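Local coordinates for Non-structural protein (Porcine reproductive and respiratory syndrome virus, PDB 3IFU) that is a zinc-binding leader protease with a papain-like cysteine proteinase domain, and probably also suppresses host interferon-beta production, at residues 44-47 against 48-51. Numbering follows the deposited sequence.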
loop_
_atom_site.group_PDB
_atom_site.type_symbol
_atom_site.label_atom_id
_atom_site.label_comp_id
_atom_site.label_asym_id
_atom_site.label_seq_id
_atom_site.Cartn_x
_atom_site.Cartn_y
_atom_site.Cartn_z
ATOM N N LEU A 44 -26.443 1.972 12.282
ATOM C CA LEU A 44 -25.199 1.471 11.694
ATOM C C LEU A 44 -23.922 2.034 12.321
ATOM O O LEU A 44 -22.964 2.325 11.607
ATOM C CB LEU A 44 -25.174 1.757 10.191
ATOM C CG LEU A 44 -26.156 1.020 9.282
ATOM C CD1 LEU A 44 -25.966 1.497 7.856
ATOM C CD2 LEU A 44 -25.924 -0.476 9.377
ATOM N N GLY A 45 -23.914 2.179 13.644
ATOM C CA GLY A 45 -22.751 2.699 14.351
ATOM C C GLY A 45 -21.886 3.688 13.591
ATOM O O GLY A 45 -22.378 4.684 13.050
ATOM N N VAL A 46 -20.586 3.410 13.557
ATOM C CA VAL A 46 -19.617 4.258 12.862
ATOM C C VAL A 46 -19.892 4.344 11.361
ATOM O O VAL A 46 -19.722 5.401 10.748
ATOM C CB VAL A 46 -18.183 3.728 13.065
ATOM C CG1 VAL A 46 -17.185 4.607 12.327
ATOM C CG2 VAL A 46 -17.864 3.682 14.547
ATOM N N LEU A 47 -20.309 3.224 10.772
ATOM C CA LEU A 47 -20.614 3.164 9.344
ATOM C C LEU A 47 -21.737 4.134 8.972
ATOM O O LEU A 47 -21.679 4.810 7.940
ATOM C CB LEU A 47 -21.009 1.737 8.960
ATOM C CG LEU A 47 -21.340 1.498 7.490
ATOM C CD1 LEU A 47 -20.178 1.929 6.618
ATOM C CD2 LEU A 47 -21.647 0.040 7.283
ATOM N N GLY A 48 -22.754 4.199 9.827
ATOM C CA GLY A 48 -23.878 5.087 9.590
ATOM C C GLY A 48 -23.478 6.549 9.569
ATOM O O GLY A 48 -24.246 7.401 9.129
ATOM N N LEU A 49 -22.275 6.844 10.048
ATOM C CA LEU A 49 -21.788 8.218 10.060
ATOM C C LEU A 49 -21.326 8.625 8.654
ATOM O O LEU A 49 -21.026 9.792 8.401
ATOM C CB LEU A 49 -20.626 8.358 11.052
ATOM C CG LEU A 49 -20.811 7.716 12.436
ATOM C CD1 LEU A 49 -19.555 7.919 13.269
ATOM C CD2 LEU A 49 -22.016 8.319 13.131
ATOM N N PHE A 50 -21.277 7.661 7.739
ATOM C CA PHE A 50 -20.848 7.943 6.374
ATOM C C PHE A 50 -21.717 7.264 5.319
ATOM O O PHE A 50 -21.918 7.800 4.227
ATOM C CB PHE A 50 -19.404 7.480 6.149
ATOM C CG PHE A 50 -18.406 8.057 7.113
ATOM C CD1 PHE A 50 -18.235 7.501 8.376
ATOM C CD2 PHE A 50 -17.592 9.119 6.736
ATOM C CE1 PHE A 50 -17.256 7.990 9.249
ATOM C CE2 PHE A 50 -16.613 9.616 7.601
ATOM C CZ PHE A 50 -16.444 9.051 8.858
ATOM N N TYR A 51 -22.220 6.080 5.653
ATOM C CA TYR A 51 -23.024 5.285 4.737
ATOM C C TYR A 51 -24.500 5.164 5.106
ATOM O O TYR A 51 -24.848 4.728 6.200
ATOM C CB TYR A 51 -22.411 3.893 4.643
ATOM C CG TYR A 51 -23.217 2.893 3.858
ATOM C CD1 TYR A 51 -23.366 3.016 2.482
ATOM C CD2 TYR A 51 -23.791 1.794 4.488
ATOM C CE1 TYR A 51 -24.059 2.063 1.747
ATOM C CE2 TYR A 51 -24.490 0.838 3.765
ATOM C CZ TYR A 51 -24.618 0.976 2.394
ATOM O OH TYR A 51 -25.283 0.015 1.668
#
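Leu47 O takes two backbone donors from the following residues. Tyr51 N approaches nearly end-on to the carbonyl at 2.7 Å, with an N-H...O angle of 168°, while Phe50 N comes from above the carbonyl plane at 2.9 Å. Before it in the chain, Gly48 N donates to Leu44 O at 2.6 Å and only weakly to Gly45 O, and Leu49 N to Val46 O at 3.0 Å. The same Val46 O lies in the plane of the Phe50 ring, at its edge, 3.5 Å from CD1. Leu47 and Tyr51 lie alongside each other: with CG anti to the backbone N in both (chi1 -179° and 173°), the two side chains leave the same way, which brings Leu47 CD1 against Tyr51 CB at 3.6 Å. Leu44 CD1 meets Tyr51 CD2 obliquely at 4.0 Å, so both leucines gather near Tyr51 CD2; the tyrosine ring also stacks edge-to-face with Tyr106 of helix 94-108. Arg32 hydrogen-bonds Phe50 O. The i to i+3 and i to i+4 bonds make consecutive, overlapping helix-like turns in the loop between strand 23-25 and helix 81-87, within the Nsp1alpha N-terminal zinc finger family region and packed towards a helix of the papain-like cysteine proteinase domain.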